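Local coordinates for protein putative N-acetylmuramoyl-L-alanine amidase,autolysin cwp6 (Peptoclostridium difficile, PDB 5J72) that probably cleaves the amide link between N-acetylmuramic acid and L-alanine in peptidoglycan, using a zinc-dependent amidase domain, and carries CWB2 modules that anchor it to the cell wall, at residues Ala138-Glu142 with Asn163-Ala167; Ser156-Val162 with Tyr180-Leu186. One frame throughout, in Å; residues are numbered along the deposited sequence.

Contact 1 of 2, residues Ala138-Glu142 with Asn163-Ala167; sequences ATRFE and NGELA
The capped N-terminus of helix 140-151 packs on the loop after strand 158-163, at the end of the sheet in a CWB2 module. Phe141 and Gly164 have the nearest CA atoms (7.2 Å), and the side chains of Arg140, Phe141 and Glu165 bridge the gap, the first two to the Gly164 backbone, burying 186 Å². Arg140, p, t, p for chi1 to chi3, brings NH1 to 2.9 Å from Gly164 O in a nearly straight hydrogen bond (164°) near the guanidinium plane. Glu165 (chi1 and chi2 m) lays OE1 over one guanidinium face, 3.3 Å from Arg140 NH1. Phe141 (chi1 m) brings CZ to 4.4 Å from Gly164 CA and its CE2 edge to 3.8 Å from Glu165 OE2; the ring also touches Leu186 and helix 194-203. Thr139 (N-cap) and Glu142 form a capping box: Phe141 N donates to Thr139 OG1 (3.2 Å) and Thr139 N to Glu142 OE1 (2.7 Å). In the loop, Gly164 (phi/psi -71/-21) and Glu165 (-101/-6) turn the chain, Glu165 N donating to Asn163 OD1 (2.8 Å) in an Asx turn. No N-H of Arg140 points at Glu165 OE1: their salt bridge is purely electrostatic, and the directional bond is that to the Gly164 carbonyl.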
ATOM      1  N   ALA A 138     -18.228  -9.574  -8.474  1.00 34.40           N
ATOM      2  CA  ALA A 138     -18.293  -9.159  -9.884  1.00 38.02           C
ATOM      3  C   ALA A 138     -18.003  -7.695 -10.090  1.00 39.63           C
ATOM      4  O   ALA A 138     -17.337  -7.344 -11.050  1.00 39.79           O
ATOM      5  CB  ALA A 138     -19.673  -9.477 -10.443  1.00 36.90           C
ATOM      6  N   THR A 139     -18.507  -6.820  -9.211  1.00 38.03           N
ATOM      7  CA  THR A 139     -18.241  -5.397  -9.316  1.00 38.03           C
ATOM      8  C   THR A 139     -17.800  -4.856  -7.956  1.00 35.76           C
ATOM      9  O   THR A 139     -17.784  -5.591  -6.953  1.00 33.04           O
ATOM     10  CB  THR A 139     -19.493  -4.634  -9.787  1.00 40.35           C
ATOM     11  OG1 THR A 139     -20.378  -4.459  -8.681  1.00 41.78           O
ATOM     12  CG2 THR A 139     -20.279  -5.405 -10.886  1.00 43.55           C
ATOM     13  N   ARG A 140     -17.465  -3.584  -7.942  1.00 32.40           N
ATOM     14  CA  ARG A 140     -17.051  -2.907  -6.750  1.00 28.94           C
ATOM     15  C   ARG A 140     -18.145  -3.071  -5.632  1.00 27.37           C
ATOM     16  O   ARG A 140     -17.781  -3.151  -4.456  1.00 24.36           O
ATOM     17  CB  ARG A 140     -16.848  -1.427  -7.059  1.00 25.40           C
ATOM     18  CG  ARG A 140     -18.098  -0.741  -7.624  1.00 27.91           C
ATOM     19  CD  ARG A 140     -17.754   0.689  -8.220  1.00 32.26           C
ATOM     20  NE  ARG A 140     -16.749   0.522  -9.282  1.00 31.78           N
ATOM     21  CZ  ARG A 140     -15.947   1.473  -9.749  1.00 38.05           C
ATOM     22  NH1 ARG A 140     -16.047   2.719  -9.304  1.00 33.60           N
ATOM     23  NH2 ARG A 140     -15.010   1.174 -10.633  1.00 33.60           N
ATOM     24  N   PHE A 141     -19.430  -3.085  -5.998  1.00 25.52           N
ATOM     25  CA  PHE A 141     -20.515  -3.227  -4.997  1.00 25.10           C
ATOM     26  C   PHE A 141     -20.408  -4.585  -4.304  1.00 25.30           C
ATOM     27  O   PHE A 141     -20.512  -4.621  -3.092  1.00 24.06           O
ATOM     28  CB  PHE A 141     -21.911  -3.122  -5.666  1.00 24.70           C
ATOM     29  CG  PHE A 141     -22.113  -1.766  -6.247  1.00 26.72           C
ATOM     30  CD1 PHE A 141     -22.607  -0.729  -5.472  1.00 29.35           C
ATOM     31  CD2 PHE A 141     -21.752  -1.496  -7.572  1.00 32.64           C
ATOM     32  CE1 PHE A 141     -22.737   0.566  -5.995  1.00 31.94           C
ATOM     33  CE2 PHE A 141     -21.884  -0.203  -8.093  1.00 26.76           C
ATOM     34  CZ  PHE A 141     -22.372   0.820  -7.302  1.00 33.74           C
ATOM     35  N   GLU A 142     -20.219  -5.705  -5.083  1.00 22.12           N
ATOM     36  CA  GLU A 142     -20.121  -7.009  -4.447  1.00 25.29           C
ATOM     37  C   GLU A 142     -18.824  -7.146  -3.717  1.00 23.01           C
ATOM     38  O   GLU A 142     -18.779  -7.877  -2.722  1.00 23.68           O
ATOM     39  CB  GLU A 142     -20.236  -8.183  -5.443  1.00 27.19           C
ATOM     40  CG  GLU A 142     -21.603  -8.297  -6.097  1.00 35.33           C
ATOM     41  CD  GLU A 142     -21.776  -7.334  -7.258  1.00 49.13           C
ATOM     42  OE1 GLU A 142     -20.776  -6.814  -7.795  1.00 49.96           O
ATOM     43  OE2 GLU A 142     -22.929  -7.079  -7.627  1.00 52.02           O
ATOM     44  N   ASN A 163     -21.025   7.048  -2.641  1.00 24.31           N
ATOM     45  CA  ASN A 163     -21.416   6.769  -4.012  1.00 24.49           C
ATOM     46  C   ASN A 163     -20.322   5.979  -4.656  1.00 28.66           C
ATOM     47  O   ASN A 163     -19.182   6.480  -4.688  1.00 32.63           O
ATOM     48  CB  ASN A 163     -21.585   8.102  -4.752  1.00 30.91           C
ATOM     49  CG  ASN A 163     -21.966   7.921  -6.214  1.00 33.10           C
ATOM     50  OD1 ASN A 163     -21.456   7.035  -6.908  1.00 31.48           O
ATOM     51  ND2 ASN A 163     -22.926   8.727  -6.739  1.00 32.73           N
ATOM     52  N   GLY A 164     -20.622   4.792  -5.208  1.00 28.60           N
ATOM     53  CA  GLY A 164     -19.588   3.916  -5.740  1.00 32.28           C
ATOM     54  C   GLY A 164     -18.893   4.352  -7.015  1.00 38.51           C
ATOM     55  O   GLY A 164     -17.808   3.860  -7.290  1.00 37.68           O
ATOM     56  N   GLU A 165     -19.508   5.244  -7.813  1.00 43.64           N
ATOM     57  CA  GLU A 165     -18.857   5.698  -9.061  1.00 48.79           C
ATOM     58  C   GLU A 165     -18.251   7.070  -8.817  1.00 48.26           C
ATOM     59  O   GLU A 165     -17.588   7.578  -9.691  1.00 50.43           O
ATOM     60  CB  GLU A 165     -19.864   5.709 -10.252  1.00 55.62           C
ATOM     61  CG  GLU A 165     -20.712   4.433 -10.361  1.00 64.03           C
ATOM     62  CD  GLU A 165     -19.932   3.180 -10.797  1.00 72.32           C
ATOM     63  OE1 GLU A 165     -18.724   3.306 -11.098  1.00 76.35           O
ATOM     64  OE2 GLU A 165     -20.532   2.067 -10.839  1.00 69.33           O
ATOM     65  N   LEU A 166     -18.475   7.690  -7.655  1.00 44.73           N
ATOM     66  CA  LEU A 166     -17.824   8.943  -7.306  1.00 47.38           C
ATOM     67  C   LEU A 166     -16.987   8.612  -6.089  1.00 50.98           C
ATOM     68  O   LEU A 166     -16.949   9.399  -5.122  1.00 52.05           O
ATOM     69  CB  LEU A 166     -18.689  10.129  -6.846  1.00 52.91           C
ATOM     70  CG  LEU A 166     -19.720  10.688  -7.784  1.00 56.43           C
ATOM     71  CD1 LEU A 166     -20.656  11.472  -6.855  1.00 56.21           C
ATOM     72  CD2 LEU A 166     -19.101  11.608  -8.861  1.00 56.86           C
ATOM     73  N   ALA A 167     -16.325   7.480  -6.101  1.00 50.05           N
ATOM     74  CA  ALA A 167     -15.591   7.078  -4.917  1.00 53.02           C
ATOM     75  C   ALA A 167     -14.561   8.114  -4.424  1.00 56.67           C
ATOM     76  O   ALA A 167     -14.310   8.164  -3.222  1.00 57.67           O
ATOM     77  CB  ALA A 167     -14.916   5.743  -5.192  1.00 53.97           C
TER

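Contact 2 of 2, residues Ser156-Val162 with Tyr180-Leu186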
ATOM      1  N   SER A 156     -23.338  -4.959  12.182  1.00 17.66           N
ATOM      2  CA  SER A 156     -22.732  -3.658  12.508  1.00 17.09           C
ATOM      3  C   SER A 156     -23.852  -2.676  12.832  1.00 19.51           C
ATOM      4  O   SER A 156     -24.810  -2.617  12.037  1.00 20.61           O
ATOM      5  CB  SER A 156     -21.961  -3.116  11.299  1.00 21.20           C
ATOM      6  OG  SER A 156     -21.229  -1.980  11.761  1.00 20.51           O
ATOM      7  N   SER A 157     -23.742  -1.884  13.920  1.00 18.30           N
ATOM      8  CA  SER A 157     -24.882  -0.973  14.173  1.00 18.44           C
ATOM      9  C   SER A 157     -24.847   0.226  13.230  1.00 19.40           C
ATOM     10  O   SER A 157     -25.869   0.858  13.017  1.00 18.38           O
ATOM     11  CB  SER A 157     -24.903  -0.536  15.639  1.00 23.91           C
ATOM     12  OG  SER A 157     -23.722   0.200  15.872  1.00 33.43           O
ATOM     13  N   LYS A 158     -23.688   0.537  12.658  1.00 18.73           N
ATOM     14  CA  LYS A 158     -23.572   1.635  11.692  1.00 16.27           C
ATOM     15  C   LYS A 158     -22.982   1.121  10.377  1.00 20.09           C
ATOM     16  O   LYS A 158     -22.195   0.149  10.380  1.00 18.67           O
ATOM     17  CB  LYS A 158     -22.624   2.729  12.185  1.00 17.34           C
ATOM     18  CG  LYS A 158     -23.159   3.483  13.419  1.00 23.26           C
ATOM     19  CD  LYS A 158     -22.082   4.520  13.924  1.00 26.03           C
ATOM     20  CE  LYS A 158     -22.696   5.703  14.639  1.00 31.75           C
ATOM     21  NZ  LYS A 158     -23.232   5.286  15.913  1.00 42.51           N
ATOM     22  N   VAL A 159     -23.369   1.729   9.278  1.00 17.78           N
ATOM     23  CA  VAL A 159     -22.822   1.451   7.957  1.00 16.28           C
ATOM     24  C   VAL A 159     -22.578   2.802   7.314  1.00 20.65           C
ATOM     25  O   VAL A 159     -23.472   3.663   7.355  1.00 18.88           O
ATOM     26  CB  VAL A 159     -23.755   0.611   7.023  1.00 16.94           C
ATOM     27  CG1 VAL A 159     -23.100   0.410   5.633  1.00 15.87           C
ATOM     28  CG2 VAL A 159     -24.058  -0.770   7.665  1.00 18.43           C
ATOM     29  N   VAL A 160     -21.391   2.984   6.703  1.00 18.68           N
ATOM     30  CA  VAL A 160     -21.094   4.210   5.978  1.00 17.50           C
ATOM     31  C   VAL A 160     -21.394   3.944   4.528  1.00 19.58           C
ATOM     32  O   VAL A 160     -21.064   2.886   3.985  1.00 21.05           O
ATOM     33  CB  VAL A 160     -19.633   4.623   6.195  1.00 18.19           C
ATOM     34  CG1 VAL A 160     -19.244   5.840   5.262  1.00 18.27           C
ATOM     35  CG2 VAL A 160     -19.454   4.973   7.662  1.00 17.13           C
ATOM     36  N   ILE A 161     -22.006   4.917   3.858  1.00 18.78           N
ATOM     37  CA  ILE A 161     -22.307   4.698   2.444  1.00 17.12           C
ATOM     38  C   ILE A 161     -21.664   5.840   1.627  1.00 22.41           C
ATOM     39  O   ILE A 161     -21.733   6.987   2.044  1.00 22.98           O
ATOM     40  CB  ILE A 161     -23.859   4.809   2.304  1.00 22.22           C
ATOM     41  CG1 ILE A 161     -24.559   3.513   2.850  1.00 24.98           C
ATOM     42  CG2 ILE A 161     -24.170   5.015   0.813  1.00 25.02           C
ATOM     43  CD1 ILE A 161     -24.544   2.384   1.832  1.00 24.30           C
ATOM     44  N   VAL A 162     -21.077   5.501   0.529  1.00 21.33           N
ATOM     45  CA  VAL A 162     -20.408   6.457  -0.381  1.00 23.02           C
ATOM     46  C   VAL A 162     -20.942   6.082  -1.742  1.00 22.36           C
ATOM     47  O   VAL A 162     -21.287   4.941  -1.965  1.00 23.37           O
ATOM     48  CB  VAL A 162     -18.884   6.185  -0.289  1.00 25.44           C
ATOM     49  CG1 VAL A 162     -18.169   6.728  -1.500  1.00 33.41           C
ATOM     50  CG2 VAL A 162     -18.346   6.793   1.040  1.00 28.44           C
ATOM     51  N   TYR A 180     -16.206   4.573  13.904  1.00 19.52           N
ATOM     52  CA  TYR A 180     -17.469   3.880  14.185  1.00 23.21           C
ATOM     53  C   TYR A 180     -17.290   2.338  14.239  1.00 27.09           C
ATOM     54  O   TYR A 180     -18.201   1.638  14.695  1.00 29.89           O
ATOM     55  CB  TYR A 180     -18.442   4.065  13.025  1.00 22.10           C
ATOM     56  CG  TYR A 180     -18.941   5.465  12.733  1.00 22.87           C
ATOM     57  CD1 TYR A 180     -19.114   6.393  13.753  1.00 22.10           C
ATOM     58  CD2 TYR A 180     -19.282   5.838  11.448  1.00 20.57           C
ATOM     59  CE1 TYR A 180     -19.621   7.668  13.489  1.00 22.50           C
ATOM     60  CE2 TYR A 180     -19.800   7.105  11.171  1.00 23.01           C
ATOM     61  CZ  TYR A 180     -19.966   8.003  12.196  1.00 23.16           C
ATOM     62  OH  TYR A 180     -20.506   9.207  11.860  1.00 24.78           O
ATOM     63  N   ASP A 181     -16.178   1.837  13.719  1.00 26.12           N
ATOM     64  CA  ASP A 181     -15.918   0.380  13.554  1.00 27.89           C
ATOM     65  C   ASP A 181     -17.062  -0.131  12.652  1.00 27.39           C
ATOM     66  O   ASP A 181     -17.848  -0.998  13.003  1.00 24.06           O
ATOM     67  CB  ASP A 181     -15.845  -0.354  14.919  1.00 34.47           C
ATOM     68  CG  ASP A 181     -15.420  -1.828  14.782  1.00 43.53           C
ATOM     69  OD1 ASP A 181     -14.893  -2.216  13.681  1.00 39.84           O
ATOM     70  OD2 ASP A 181     -15.617  -2.586  15.756  1.00 47.97           O
ATOM     71  N   ALA A 182     -17.140   0.459  11.459  1.00 19.80           N
ATOM     72  CA  ALA A 182     -18.186   0.168  10.497  1.00 17.89           C
ATOM     73  C   ALA A 182     -17.632  -0.058   9.103  1.00 18.39           C
ATOM     74  O   ALA A 182     -16.594   0.489   8.770  1.00 19.61           O
ATOM     75  CB  ALA A 182     -19.099   1.392  10.403  1.00 17.77           C
ATOM     76  N   PRO A 183     -18.313  -0.859   8.302  1.00 15.19           N
ATOM     77  CA  PRO A 183     -17.857  -1.053   6.947  1.00 15.59           C
ATOM     78  C   PRO A 183     -18.408   0.099   6.042  1.00 18.34           C
ATOM     79  O   PRO A 183     -19.372   0.809   6.427  1.00 17.62           O
ATOM     80  CB  PRO A 183     -18.525  -2.367   6.524  1.00 15.37           C
ATOM     81  CG  PRO A 183     -19.865  -2.334   7.275  1.00 13.95           C
ATOM     82  CD  PRO A 183     -19.485  -1.706   8.650  1.00 15.27           C
ATOM     83  N   ILE A 184     -17.823   0.241   4.869  1.00 16.85           N
ATOM     84  CA  ILE A 184     -18.312   1.196   3.906  1.00 18.25           C
ATOM     85  C   ILE A 184     -18.973   0.334   2.799  1.00 16.18           C
ATOM     86  O   ILE A 184     -18.345  -0.585   2.244  1.00 18.25           O
ATOM     87  CB  ILE A 184     -17.156   1.998   3.303  1.00 16.51           C
ATOM     88  CG1 ILE A 184     -16.622   2.990   4.357  1.00 18.51           C
ATOM     89  CG2 ILE A 184     -17.652   2.642   1.958  1.00 18.01           C
ATOM     90  CD1 ILE A 184     -15.265   3.711   3.994  1.00 18.03           C
ATOM     91  N   LEU A 185     -20.242   0.599   2.508  1.00 17.03           N
ATOM     92  CA  LEU A 185     -20.886  -0.091   1.386  1.00 16.75           C
ATOM     93  C   LEU A 185     -21.170   1.005   0.305  1.00 20.15           C
ATOM     94  O   LEU A 185     -21.110   2.190   0.605  1.00 20.32           O
ATOM     95  CB  LEU A 185     -22.258  -0.762   1.749  1.00 17.47           C
ATOM     96  CG  LEU A 185     -22.091  -1.922   2.744  1.00 20.41           C
ATOM     97  CD1 LEU A 185     -23.493  -2.486   3.121  1.00 20.38           C
ATOM     98  CD2 LEU A 185     -21.139  -3.040   2.195  1.00 18.44           C
ATOM     99  N   LEU A 186     -21.534   0.582  -0.882  1.00 20.01           N
ATOM    100  CA  LEU A 186     -21.673   1.551  -1.965  1.00 21.94           C
ATOM    101  C   LEU A 186     -23.076   1.717  -2.534  1.00 23.59           C
ATOM    102  O   LEU A 186     -23.824   0.745  -2.670  1.00 23.76           O
ATOM    103  CB  LEU A 186     -20.747   1.065  -3.123  1.00 22.10           C
ATOM    104  CG  LEU A 186     -19.286   0.863  -2.699  1.00 21.68           C
ATOM    105  CD1 LEU A 186     -18.490   0.294  -3.848  1.00 23.83           C
ATOM    106  CD2 LEU A 186     -18.697   2.165  -2.185  1.00 18.15           C
TER
HETATM  107  O   HOH W   1     -20.833   0.295  13.981  1.00 30.28           O
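Two neighbouring parallel strands of a beta-alpha-beta unit form this buried contact at the edge of the four-stranded parallel sheet of a CWB2 module: strand 158-163 is followed, after a loop, by helix 174-180 and then strand 184-187. Val160, Ile161 and Val162 pair with Ile184, Leu185 and Leu186. Val160 anchors the pairing, its N donating to Pro183 O at 3.0 Å and its O accepting from Leu185 N at 2.8 Å; farther on, the bond from Val162 N to Leu185 O is weak at 3.3 Å. The axes of 158-162 and 184-186 approach to 4.7 Å and cross at -45°. Val160, Val162, Ile184 and Leu186 share one face, where helix 375-387 covers Ile184 and Leu186. On the other, Val159 CG1 meets Leu185 CG at 3.8 Å and Ile161 CD1 lies 3.9 Å from Leu185 CB, with helix 140-151 packing on Leu185. Ahead of the second strand, the helix ends in a Schellman motif with Asp181, at positive phi, as C-prime residue. Tyr180 packs back on the first strand: Lys158 CD sits over the Tyr180 ring face, 3.7 Å from the centroid, in a CH-pi contact, while Tyr180 OH hydrogen-bonds to Glu251. Beside this turn, one water donates to Ser156 OG at 3.2 Å and Tyr180 O at 3.0 Å, and accepts from Lys158 N at 3.2 Å.

Both contacts belong to one CWB2 module, with centres 14 Å apart, and their segments alternate along the chain: helix 140-151 leads into strand 158-163, whose end opens into the loop of contact 1. Leu186 joins them, its O lying 3.4 Å from Phe141 CD1, CD1 3.6 Å from Arg140 O and CB 4.0 Å from Gly164 CA; Ala167 CA is 4.3 Å from Val162 CG1. Contact 1 is thus at the C-terminal end of the strands paired in contact 2. At the other end, the Asp181 side chain lies near a bound calcium ion; Asn6 and Asp154 form a calcium site seen in this protein. The zinc ligands His460, Glu477 and His530 belong to the separate amidase domain.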